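Side-chain contacts in sweet protein mabinlin-2 chain B (Capparis masaikai, PDB 2DS2), which is a heat-stable 2S albumin that stores nutrients in the seed and has sweetness-inducing activity, the chain described being one piece of the mature protein: residues Gln37-Gln40 against Gln44-Arg47; Asn12-Val17 against Asn57-Pro62; Pro24-Ala29 against Arg53-Ile58; Pro20-Val25 against Pro62-Cys67. All blocks are in the same frame, centred on the assembly; numbering follows the deposited sequence.

Contact 1: residues Gln37-Gln40 against Gln44-Arg47; sequences QIIQ and QLRR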
loop_
_atom_site.group_PDB
_atom_site.type_symbol
_atom_site.label_atom_id
_atom_site.label_comp_id
_atom_site.label_asym_id
_atom_site.label_seq_id
_atom_site.Cartn_x
_atom_site.Cartn_y
_atom_site.Cartn_z
ATOM N N GLN B 37 5.832 -10.811 5.765
ATOM C CA GLN B 37 6.754 -10.322 6.784
ATOM C C GLN B 37 6.347 -10.740 8.189
ATOM O O GLN B 37 5.232 -11.195 8.421
ATOM C CB GLN B 37 6.822 -8.793 6.743
ATOM C CG GLN B 37 7.132 -8.183 5.388
ATOM C CD GLN B 37 8.483 -8.598 4.851
ATOM O OE1 GLN B 37 9.417 -8.844 5.616
ATOM N NE2 GLN B 37 8.600 -8.666 3.532
ATOM N N ILE B 38 7.262 -10.580 9.135
ATOM C CA ILE B 38 6.957 -10.897 10.510
ATOM C C ILE B 38 6.401 -9.614 11.115
ATOM O O ILE B 38 7.127 -8.629 11.292
ATOM C CB ILE B 38 8.216 -11.329 11.296
ATOM C CG1 ILE B 38 8.719 -12.675 10.763
ATOM C CG2 ILE B 38 7.891 -11.435 12.782
ATOM C CD1 ILE B 38 10.038 -13.115 11.376
ATOM N N ILE B 39 5.100 -9.609 11.385
ATOM C CA ILE B 39 4.468 -8.446 11.989
ATOM C C ILE B 39 4.336 -8.787 13.471
ATOM O O ILE B 39 3.487 -9.580 13.881
ATOM C CB ILE B 39 3.104 -8.161 11.333
ATOM C CG1 ILE B 39 3.308 -7.943 9.826
ATOM C CG2 ILE B 39 2.466 -6.920 11.940
ATOM C CD1 ILE B 39 4.313 -6.843 9.483
ATOM N N GLN B 40 5.227 -8.183 14.251
ATOM C CA GLN B 40 5.354 -8.383 15.692
ATOM C C GLN B 40 4.110 -8.325 16.561
ATOM O O GLN B 40 3.886 -9.217 17.381
ATOM C CB GLN B 40 6.394 -7.403 16.230
ATOM C CG GLN B 40 7.701 -7.472 15.462
ATOM C CD GLN B 40 8.772 -6.563 16.020
ATOM O OE1 GLN B 40 9.063 -6.587 17.218
ATOM N NE2 GLN B 40 9.378 -5.765 15.151
ATOM N N GLN B 44 2.426 -2.667 15.290
ATOM C CA GLN B 44 3.012 -2.764 13.959
ATOM C C GLN B 44 1.960 -3.005 12.889
ATOM O O GLN B 44 2.049 -2.461 11.789
ATOM C CB GLN B 44 4.039 -3.891 13.899
ATOM C CG GLN B 44 5.414 -3.501 14.386
ATOM C CD GLN B 44 6.493 -4.400 13.817
ATOM O OE1 GLN B 44 7.682 -4.162 14.016
ATOM N NE2 GLN B 44 6.082 -5.441 13.101
ATOM N N LEU B 45 0.975 -3.838 13.208
ATOM C CA LEU B 45 -0.095 -4.133 12.267
ATOM C C LEU B 45 -0.824 -2.834 11.949
ATOM O O LEU B 45 -1.154 -2.555 10.796
ATOM C CB LEU B 45 -1.078 -5.138 12.869
ATOM C CG LEU B 45 -2.232 -5.572 11.962
ATOM C CD1 LEU B 45 -1.676 -6.326 10.768
ATOM C CD2 LEU B 45 -3.207 -6.443 12.734
ATOM N N ARG B 46 -1.069 -2.038 12.983
ATOM C CA ARG B 46 -1.755 -0.767 12.807
ATOM C C ARG B 46 -0.987 0.156 11.871
ATOM O O ARG B 46 -1.558 0.718 10.942
ATOM C CB ARG B 46 -1.940 -0.073 14.160
ATOM C CG ARG B 46 -2.492 1.336 14.064
ATOM C CD ARG B 46 -2.264 2.087 15.370
ATOM N NE ARG B 46 -0.843 2.141 15.709
ATOM C CZ ARG B 46 -0.313 1.621 16.813
ATOM N NH1 ARG B 46 -1.087 1.005 17.702
ATOM N NH2 ARG B 46 0.994 1.709 17.023
ATOM N N ARG B 47 0.307 0.312 12.128
ATOM C CA ARG B 47 1.147 1.183 11.317
ATOM C C ARG B 47 1.221 0.699 9.876
ATOM O O ARG B 47 1.264 1.495 8.948
ATOM C CB ARG B 47 2.552 1.273 11.918
ATOM C CG ARG B 47 2.712 2.407 12.933
ATOM C CD ARG B 47 3.234 1.916 14.268
ATOM N NE ARG B 47 4.564 1.320 14.177
ATOM C CZ ARG B 47 5.176 0.723 15.195
ATOM N NH1 ARG B 47 6.385 0.199 15.040
ATOM N NH2 ARG B 47 4.576 0.649 16.373
#

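Contact 2: residues Asn12-Val17 against Asn57-Pro62; sequences NQLRQV and NICNIP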
loop_
_atom_site.group_PDB
_atom_site.type_symbol
_atom_site.label_atom_id
_atom_site.label_comp_id
_atom_site.label_asym_id
_atom_site.label_seq_id
_atom_site.Cartn_x
_atom_site.Cartn_y
_atom_site.Cartn_z
ATOM N N ASN B 12 4.800 5.969 -8.470
ATOM C CA ASN B 12 4.772 5.858 -9.925
ATOM C C ASN B 12 3.831 4.740 -10.359
ATOM O O ASN B 12 3.081 4.896 -11.319
ATOM C CB ASN B 12 6.164 5.580 -10.496
ATOM C CG ASN B 12 7.056 6.804 -10.489
ATOM O OD1 ASN B 12 6.588 7.928 -10.654
ATOM N ND2 ASN B 12 8.355 6.588 -10.319
ATOM N N GLN B 13 3.879 3.620 -9.642
ATOM C CA GLN B 13 3.036 2.473 -9.950
ATOM C C GLN B 13 1.579 2.759 -9.620
ATOM O O GLN B 13 0.685 2.450 -10.402
ATOM C CB GLN B 13 3.495 1.247 -9.158
ATOM C CG GLN B 13 4.877 0.764 -9.520
ATOM C CD GLN B 13 5.274 -0.470 -8.739
ATOM O OE1 GLN B 13 5.353 -0.441 -7.513
ATOM N NE2 GLN B 13 5.524 -1.562 -9.448
ATOM N N LEU B 14 1.350 3.348 -8.449
ATOM C CA LEU B 14 0.005 3.663 -8.000
ATOM C C LEU B 14 -0.697 4.605 -8.980
ATOM O O LEU B 14 -1.921 4.565 -9.120
ATOM C CB LEU B 14 0.061 4.287 -6.598
ATOM C CG LEU B 14 -1.165 4.136 -5.694
ATOM C CD1 LEU B 14 -1.481 2.655 -5.507
ATOM C CD2 LEU B 14 -0.891 4.792 -4.346
ATOM N N ARG B 15 0.072 5.440 -9.672
ATOM C CA ARG B 15 -0.523 6.368 -10.629
ATOM C C ARG B 15 -0.923 5.709 -11.941
ATOM O O ARG B 15 -1.634 6.309 -12.747
ATOM C CB ARG B 15 0.427 7.539 -10.912
ATOM C CG ARG B 15 0.644 8.441 -9.722
ATOM C CD ARG B 15 1.451 9.684 -10.074
ATOM N NE ARG B 15 1.783 10.447 -8.874
ATOM C CZ ARG B 15 2.981 10.463 -8.297
ATOM N NH1 ARG B 15 3.983 9.762 -8.811
ATOM N NH2 ARG B 15 3.171 11.166 -7.189
ATOM N N GLN B 16 -0.483 4.473 -12.155
ATOM C CA GLN B 16 -0.818 3.760 -13.382
ATOM C C GLN B 16 -2.058 2.882 -13.257
ATOM O O GLN B 16 -2.612 2.441 -14.262
ATOM C CB GLN B 16 0.353 2.894 -13.832
ATOM C CG GLN B 16 1.633 3.662 -14.072
ATOM C CD GLN B 16 2.719 2.769 -14.618
ATOM O OE1 GLN B 16 2.578 2.199 -15.699
ATOM N NE2 GLN B 16 3.801 2.631 -13.871
ATOM N N VAL B 17 -2.494 2.619 -12.030
ATOM C CA VAL B 17 -3.678 1.795 -11.827
ATOM C C VAL B 17 -4.934 2.657 -11.941
ATOM O O VAL B 17 -4.898 3.857 -11.671
ATOM C CB VAL B 17 -3.676 1.112 -10.435
ATOM C CG1 VAL B 17 -2.419 0.274 -10.262
ATOM C CG2 VAL B 17 -3.781 2.155 -9.346
ATOM N N ASN B 57 -2.795 9.894 -0.537
ATOM C CA ASN B 57 -2.487 11.277 -0.198
ATOM C C ASN B 57 -0.986 11.545 -0.268
ATOM O O ASN B 57 -0.554 12.582 -0.772
ATOM C CB ASN B 57 -3.008 11.609 1.201
ATOM C CG ASN B 57 -4.518 11.612 1.274
ATOM O OD1 ASN B 57 -5.192 12.119 0.376
ATOM N ND2 ASN B 57 -5.060 11.065 2.355
ATOM N N ILE B 58 -0.194 10.606 0.237
ATOM C CA ILE B 58 1.256 10.739 0.227
ATOM C C ILE B 58 1.769 10.860 -1.198
ATOM O O ILE B 58 2.756 11.555 -1.459
ATOM C CB ILE B 58 1.929 9.514 0.884
ATOM C CG1 ILE B 58 1.477 9.387 2.339
ATOM C CG2 ILE B 58 3.445 9.640 0.794
ATOM C CD1 ILE B 58 2.035 8.175 3.050
ATOM N N CYS B 59 1.091 10.177 -2.118
ATOM C CA CYS B 59 1.462 10.182 -3.526
ATOM C C CYS B 59 0.809 11.318 -4.297
ATOM O O CYS B 59 1.085 11.515 -5.478
ATOM C CB CYS B 59 1.064 8.860 -4.172
ATOM S SG CYS B 59 2.072 7.445 -3.650
ATOM N N ASN B 60 -0.066 12.052 -3.620
ATOM C CA ASN B 60 -0.775 13.169 -4.220
ATOM C C ASN B 60 -1.663 12.764 -5.392
ATOM O O ASN B 60 -1.719 13.448 -6.415
ATOM C CB ASN B 60 0.211 14.259 -4.642
ATOM C CG ASN B 60 0.938 14.875 -3.450
ATOM O OD1 ASN B 60 0.317 15.235 -2.448
ATOM N ND2 ASN B 60 2.256 15.003 -3.560
ATOM N N ILE B 61 -2.357 11.643 -5.236
ATOM C CA ILE B 61 -3.279 11.169 -6.256
ATOM C C ILE B 61 -4.485 12.101 -6.126
ATOM O O ILE B 61 -5.121 12.155 -5.074
ATOM C CB ILE B 61 -3.734 9.719 -5.980
ATOM C CG1 ILE B 61 -2.516 8.795 -5.868
ATOM C CG2 ILE B 61 -4.666 9.249 -7.083
ATOM C CD1 ILE B 61 -1.640 8.774 -7.098
ATOM N N PRO B 62 -4.811 12.845 -7.194
ATOM C CA PRO B 62 -5.922 13.797 -7.254
ATOM C C PRO B 62 -7.065 13.680 -6.243
ATOM O O PRO B 62 -6.926 14.093 -5.092
ATOM C CB PRO B 62 -6.389 13.664 -8.694
ATOM C CG PRO B 62 -5.088 13.583 -9.410
ATOM C CD PRO B 62 -4.256 12.629 -8.543
HETATM O O HOH W 1 -0.004 12.340 -8.687
#

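Contact 3: residues Pro24-Ala29 against Arg53-Ile58; sequences PVLRQA and RNLPNI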
loop_
_atom_site.group_PDB
_atom_site.type_symbol
_atom_site.label_atom_id
_atom_site.label_comp_id
_atom_site.label_asym_id
_atom_site.label_seq_id
_atom_site.Cartn_x
_atom_site.Cartn_y
_atom_site.Cartn_z
ATOM N N PRO B 24 -8.270 -0.745 -3.609
ATOM C CA PRO B 24 -8.196 -2.207 -3.620
ATOM C C PRO B 24 -6.776 -2.765 -3.818
ATOM O O PRO B 24 -6.430 -3.781 -3.214
ATOM C CB PRO B 24 -9.169 -2.612 -4.734
ATOM C CG PRO B 24 -9.462 -1.341 -5.484
ATOM C CD PRO B 24 -9.380 -0.267 -4.449
ATOM N N VAL B 25 -5.948 -2.117 -4.635
ATOM C CA VAL B 25 -4.587 -2.633 -4.807
ATOM C C VAL B 25 -3.738 -2.338 -3.576
ATOM O O VAL B 25 -2.835 -3.108 -3.248
ATOM C CB VAL B 25 -3.867 -2.079 -6.067
ATOM C CG1 VAL B 25 -4.691 -2.386 -7.312
ATOM C CG2 VAL B 25 -3.592 -0.587 -5.920
ATOM N N LEU B 26 -4.021 -1.234 -2.889
ATOM C CA LEU B 26 -3.270 -0.904 -1.681
ATOM C C LEU B 26 -3.647 -1.873 -0.567
ATOM O O LEU B 26 -2.817 -2.225 0.274
ATOM C CB LEU B 26 -3.540 0.547 -1.250
ATOM C CG LEU B 26 -2.749 1.586 -2.057
ATOM C CD1 LEU B 26 -3.189 3.012 -1.694
ATOM C CD2 LEU B 26 -1.271 1.408 -1.756
ATOM N N ARG B 27 -4.905 -2.300 -0.549
ATOM C CA ARG B 27 -5.335 -3.261 0.457
ATOM C C ARG B 27 -4.536 -4.550 0.222
ATOM O O ARG B 27 -4.062 -5.181 1.167
ATOM C CB ARG B 27 -6.827 -3.550 0.306
ATOM C CG ARG B 27 -7.401 -4.477 1.367
ATOM C CD ARG B 27 -7.390 -3.813 2.732
ATOM N NE ARG B 27 -8.225 -4.526 3.693
ATOM C CZ ARG B 27 -8.036 -5.791 4.055
ATOM N NH1 ARG B 27 -7.037 -6.489 3.534
ATOM N NH2 ARG B 27 -8.846 -6.358 4.938
ATOM N N GLN B 28 -4.385 -4.920 -1.048
ATOM C CA GLN B 28 -3.653 -6.133 -1.401
ATOM C C GLN B 28 -2.169 -6.003 -1.097
ATOM O O GLN B 28 -1.518 -6.981 -0.719
ATOM C CB GLN B 28 -3.858 -6.471 -2.881
ATOM C CG GLN B 28 -5.296 -6.837 -3.217
ATOM C CD GLN B 28 -5.772 -8.080 -2.484
ATOM O OE1 GLN B 28 -6.968 -8.251 -2.239
ATOM N NE2 GLN B 28 -4.838 -8.962 -2.140
ATOM N N ALA B 29 -1.628 -4.802 -1.263
ATOM C CA ALA B 29 -0.214 -4.587 -0.967
ATOM C C ALA B 29 -0.025 -4.742 0.534
ATOM O O ALA B 29 0.944 -5.330 0.999
ATOM C CB ALA B 29 0.223 -3.199 -1.417
ATOM N N ARG B 53 -3.119 2.812 3.790
ATOM C CA ARG B 53 -4.284 3.682 3.670
ATOM C C ARG B 53 -3.969 5.115 3.243
ATOM O O ARG B 53 -4.725 5.711 2.468
ATOM C CB ARG B 53 -5.058 3.712 4.996
ATOM C CG ARG B 53 -5.826 2.436 5.284
ATOM C CD ARG B 53 -6.588 2.481 6.602
ATOM N NE ARG B 53 -5.721 2.230 7.749
ATOM C CZ ARG B 53 -6.165 1.903 8.958
ATOM N NH1 ARG B 53 -5.310 1.688 9.948
ATOM N NH2 ARG B 53 -7.469 1.786 9.175
ATOM N N ASN B 54 -2.860 5.656 3.743
ATOM C CA ASN B 54 -2.451 7.031 3.442
ATOM C C ASN B 54 -1.724 7.251 2.127
ATOM O O ASN B 54 -1.547 8.388 1.705
ATOM C CB ASN B 54 -1.547 7.585 4.549
ATOM C CG ASN B 54 -2.294 7.862 5.835
ATOM O OD1 ASN B 54 -3.396 8.411 5.822
ATOM N ND2 ASN B 54 -1.685 7.502 6.960
ATOM N N LEU B 55 -1.287 6.180 1.476
ATOM C CA LEU B 55 -0.548 6.355 0.240
ATOM C C LEU B 55 -1.213 7.211 -0.840
ATOM O O LEU B 55 -0.526 7.935 -1.554
ATOM C CB LEU B 55 -0.141 4.990 -0.323
ATOM C CG LEU B 55 1.201 4.535 0.263
ATOM C CD1 LEU B 55 1.415 3.059 0.015
ATOM C CD2 LEU B 55 2.312 5.357 -0.354
ATOM N N PRO B 56 -2.552 7.157 -0.972
ATOM C CA PRO B 56 -3.136 7.999 -2.020
ATOM C C PRO B 56 -2.807 9.477 -1.800
ATOM O O PRO B 56 -2.559 10.217 -2.755
ATOM C CB PRO B 56 -4.627 7.706 -1.903
ATOM C CG PRO B 56 -4.641 6.283 -1.428
ATOM C CD PRO B 56 -3.583 6.307 -0.355
ATOM N N ASN B 57 -2.795 9.894 -0.537
ATOM C CA ASN B 57 -2.487 11.277 -0.198
ATOM C C ASN B 57 -0.986 11.545 -0.268
ATOM O O ASN B 57 -0.554 12.582 -0.772
ATOM C CB ASN B 57 -3.008 11.609 1.201
ATOM C CG ASN B 57 -4.518 11.612 1.274
ATOM O OD1 ASN B 57 -5.192 12.119 0.376
ATOM N ND2 ASN B 57 -5.060 11.065 2.355
ATOM N N ILE B 58 -0.194 10.606 0.237
ATOM C CA ILE B 58 1.256 10.739 0.227
ATOM C C ILE B 58 1.769 10.860 -1.198
ATOM O O ILE B 58 2.756 11.555 -1.459
ATOM C CB ILE B 58 1.929 9.514 0.884
ATOM C CG1 ILE B 58 1.477 9.387 2.339
ATOM C CG2 ILE B 58 3.445 9.640 0.794
ATOM C CD1 ILE B 58 2.035 8.175 3.050
#

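Contact 4: residues Pro20-Val25 against Pro62-Cys67; sequences PCVCPV and PNIGAC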
loop_
_atom_site.group_PDB
_atom_site.type_symbol
_atom_site.label_atom_id
_atom_site.label_comp_id
_atom_site.label_asym_id
_atom_site.label_seq_id
_atom_site.Cartn_x
_atom_site.Cartn_y
_atom_site.Cartn_z
ATOM N N PRO B 20 -10.339 3.809 -9.534
ATOM C CA PRO B 20 -11.226 3.018 -8.672
ATOM C C PRO B 20 -10.535 1.782 -8.096
ATOM O O PRO B 20 -11.066 1.124 -7.205
ATOM C CB PRO B 20 -12.391 2.666 -9.600
ATOM C CG PRO B 20 -11.759 2.651 -10.957
ATOM C CD PRO B 20 -10.854 3.858 -10.914
ATOM N N CYS B 21 -9.351 1.467 -8.611
ATOM C CA CYS B 21 -8.594 0.317 -8.128
ATOM C C CYS B 21 -7.500 0.713 -7.148
ATOM O O CYS B 21 -6.833 -0.150 -6.581
ATOM C CB CYS B 21 -7.939 -0.434 -9.285
ATOM S SG CYS B 21 -9.047 -1.533 -10.216
ATOM N N VAL B 22 -7.313 2.012 -6.947
ATOM C CA VAL B 22 -6.274 2.472 -6.041
ATOM C C VAL B 22 -6.368 1.857 -4.648
ATOM O O VAL B 22 -5.409 1.253 -4.171
ATOM C CB VAL B 22 -6.269 4.017 -5.930
ATOM C CG1 VAL B 22 -5.375 4.457 -4.790
ATOM C CG2 VAL B 22 -5.773 4.625 -7.234
ATOM N N CYS B 23 -7.509 1.992 -3.982
ATOM C CA CYS B 23 -7.604 1.417 -2.649
ATOM C C CYS B 23 -7.553 -0.104 -2.672
ATOM O O CYS B 23 -6.867 -0.711 -1.854
ATOM C CB CYS B 23 -8.852 1.924 -1.927
ATOM S SG CYS B 23 -8.684 3.667 -1.413
ATOM N N PRO B 24 -8.270 -0.745 -3.609
ATOM C CA PRO B 24 -8.196 -2.207 -3.620
ATOM C C PRO B 24 -6.776 -2.765 -3.818
ATOM O O PRO B 24 -6.430 -3.781 -3.214
ATOM C CB PRO B 24 -9.169 -2.612 -4.734
ATOM C CG PRO B 24 -9.462 -1.341 -5.484
ATOM C CD PRO B 24 -9.380 -0.267 -4.449
ATOM N N VAL B 25 -5.948 -2.117 -4.635
ATOM C CA VAL B 25 -4.587 -2.633 -4.807
ATOM C C VAL B 25 -3.738 -2.338 -3.576
ATOM O O VAL B 25 -2.835 -3.108 -3.248
ATOM C CB VAL B 25 -3.867 -2.079 -6.067
ATOM C CG1 VAL B 25 -4.691 -2.386 -7.312
ATOM C CG2 VAL B 25 -3.592 -0.587 -5.920
ATOM N N PRO B 62 -4.811 12.845 -7.194
ATOM C CA PRO B 62 -5.922 13.797 -7.254
ATOM C C PRO B 62 -7.065 13.680 -6.243
ATOM O O PRO B 62 -6.926 14.093 -5.092
ATOM C CB PRO B 62 -6.389 13.664 -8.694
ATOM C CG PRO B 62 -5.088 13.583 -9.410
ATOM C CD PRO B 62 -4.256 12.629 -8.543
ATOM N N ASN B 63 -8.196 13.132 -6.674
ATOM C CA ASN B 63 -9.360 13.019 -5.798
ATOM C C ASN B 63 -9.503 11.706 -5.050
ATOM O O ASN B 63 -10.493 11.002 -5.211
ATOM C CB ASN B 63 -10.635 13.286 -6.600
ATOM C CG ASN B 63 -10.758 14.732 -7.025
ATOM O OD1 ASN B 63 -10.954 15.618 -6.195
ATOM N ND2 ASN B 63 -10.634 14.979 -8.324
ATOM N N ILE B 64 -8.514 11.383 -4.225
ATOM C CA ILE B 64 -8.546 10.161 -3.436
ATOM C C ILE B 64 -7.877 10.434 -2.102
ATOM O O ILE B 64 -6.717 10.835 -2.051
ATOM C CB ILE B 64 -7.792 9.001 -4.129
ATOM C CG1 ILE B 64 -8.376 8.752 -5.518
ATOM C CG2 ILE B 64 -7.905 7.728 -3.290
ATOM C CD1 ILE B 64 -7.656 7.674 -6.298
ATOM N N GLY B 65 -8.616 10.222 -1.023
ATOM C CA GLY B 65 -8.052 10.443 0.292
ATOM C C GLY B 65 -7.602 9.122 0.878
ATOM O O GLY B 65 -7.466 8.128 0.160
ATOM N N ALA B 66 -7.367 9.107 2.183
ATOM C CA ALA B 66 -6.938 7.892 2.859
ATOM C C ALA B 66 -7.982 6.793 2.671
ATOM O O ALA B 66 -9.183 7.031 2.834
ATOM C CB ALA B 66 -6.727 8.173 4.340
ATOM N N CYS B 67 -7.525 5.594 2.315
ATOM C CA CYS B 67 -8.418 4.462 2.113
ATOM C C CYS B 67 -8.922 3.998 3.470
ATOM O O CYS B 67 -8.138 3.733 4.376
ATOM C CB CYS B 67 -7.686 3.306 1.426
ATOM S SG CYS B 67 -7.035 3.679 -0.231
#

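Contact 1: residues Gln37-Gln40 against Gln44-Arg47
Gln-44 reaches the loop residues Ile-39 and Gln-40 because its CG stands anti to the carbonyl carbon (chi1 -84°) and the chain runs on extended, carrying the amide across to Gln-40. The side chain of Gln-40 leaves its own backbone with CG likewise anti to the carbonyl carbon, and the two glutamines cross obliquely. Their amide planes are turned 77° apart, so one group meets the other steeply rather than lying flat on it, and the aliphatic part of Gln-40 shares in the contact, with its CG 3.7 Å from CD of Gln-44. Nearer the backbone the contact is made by a methyl. CG2 of Ile-39 settles at the helix surface, 3.7 Å from the backbone N of Leu-45; its apolar neighbours are CB of Gln-44 at 3.9 Å and CB of Leu-45 at 4.1 Å. With an alanine here instead of Gln-44, Gln-40 would probably be left without the amide it crosses, and its side chain would be freer to turn. The arrangement lies at the surface of the chain, where the loop 37-40 following helix 22-36 folds back on an early turn of helix 42-58. Gln-44 also packs on the backbone of another protein chain, while Ile-39 and Leu-45 both lean on Leu-34, so that Leu-34 of helix 22-36 packs on both segments.

Contact 2: residues Asn12-Val17 against Asn57-Pro62
The carbonyl O of Cys-59 accepts a hydrogen bond from NH2 of Arg-15 at 2.7 Å, a short contact but a bent one, with an N-H...O angle of 140°. The oxygen sits at the edge of the guanidinium, tilted 27° out of its plane. A water holds the same group through the neighbouring nitrogen: it accepts from NE of Arg-15 at 2.6 Å and donates to the backbone O of Asn-60 at 3.1 Å. Two successive carbonyls where the chain leaves helix 42-58 are thus engaged by one arginine, directly and through water. Asn-60 has positive phi and closes the helix in a Schellman motif. Arg-15 spans the distance with a chain extended from CG to NE, and on the way its CG rests 3.5 Å from CD1 of Ile-61. Deeper in, the contact becomes apolar: CD2 of Leu-14 lies 4.0 Å from SG of Cys-59, and Leu-14 also touches Val-25 and Leu-26 of helix 22-36. Cys-59 is itself disulfide-bonded to Cys-11, one turn before Arg-15, so the polar bridge runs beside a covalent one. Linking helix 6-14 to the segment just after helix 42-58 by a disulfide is characteristic of the disulfide-linked helical fold of 2S albumins and their prolamin relatives.

Contact 3: residues Pro24-Ala29 against Arg53-Ile58
Leu-26 divides its two methyls between Leu-55 and Pro-56, and this fork is the tightly packed part of the contact. CD2 approaches CD1 of Leu-55 to 3.6 Å, one leucine running across the other, and also lies 4.0 Å from CB of Leu-55. CD1 abuts the CD-CG side of the proline ring, 3.6 Å from CD of Pro-56 and equally close to its CG. The reach follows from the torsions of Leu-26: CG is anti to the carbonyl carbon (chi1 -79°) and the chain stays extended to CD1 (chi2 173°), carrying CD1 and CD2 across to helix 42-58. All three residues are buried, and Leu-14 of helix 6-14 packs on Leu-26 from a third direction, while Leu-55 touches Leu-7 and Cys-10 of that helix. The flank is looser and more polar. Arg-27 and Arg-53 are partly exposed and their side chains stay well short of the opposite segment; Arg-53 is instead paired with Asp-50 in a salt bridge, and both arginines touch Phe-69. Cutting Leu-26 back to an alanine would probably open a gap between the helices, leaving CD1 of Leu-55 and the ring of Pro-56 without this apolar partner. Pro-56 has no N-H to give to the preceding turn, and helix 42-58 is kinked here; the proline ring instead offers CG and CD to Leu-26. No hydrogen bond or charge pair crosses between the segments, so their direct association rests on shape and the burial of hydrocarbon.

Contact 4: residues Pro20-Val25 against Pro62-Cys67
Cys-23 and Cys-67 point toward each other across the contact and are joined by a disulfide, SG of Cys-23 to SG of Cys-67, 2.0 Å. The bridge has a chi3 of -88°, close to the value that a relaxed S-S bond prefers, and its left-handed twist leaves CB of Cys-23 3.8 Å from CB of Cys-67. With SG of each anti to its carbonyl carbon (chi1 -73° in Cys-23, -62° in Cys-67), both sulfurs are carried into the space between the segments to meet. Beside the bridge, Val-22 and Ile-64 meet tip to tip. CD1 of Ile-64, at the end of an extended chain, comes up to the CG2 branch of Val-22 at 3.7 Å and to its CB at 3.9 Å. Pro-56 of helix 42-58 touches Val-22, Ile-64 and Cys-67. Cys-21, two residues before Cys-23, forms a disulfide with another protein chain. The Cys-Val-Cys sequence thus links this part of the chain to two partners, the other protein chain and the loop 62-67. Between the segments themselves no hydrogen bond is made: one covalent link and one hydrocarbon contact fasten the loop 62-67, which is consistent with the heat stability of the protein.

Contacts 2, 3 and 4 cluster, their centres 6 to 9 Å apart, with contact 3 near the centre of the chain, whereas contact 1 lies 16 to 24 Å from them. Helix 42-58 serves contacts 1, 2 and 3, and helix 22-36 serves contacts 3 and 4. Along the chain, the first segments of contacts 2, 4 and 3 follow in that order, contact 1 closes the turn between the two long helices, and the second segments of 3, 2 and 4 come last. Contacts 2 and 4 therefore interlock. Leu-14 of contact 2 packs on Leu-26 of contact 3, whose apolar packing lies close to the disulfides Cys-11 to Cys-59 and Cys-23 to Cys-67, in a chain of helices and loops without strands.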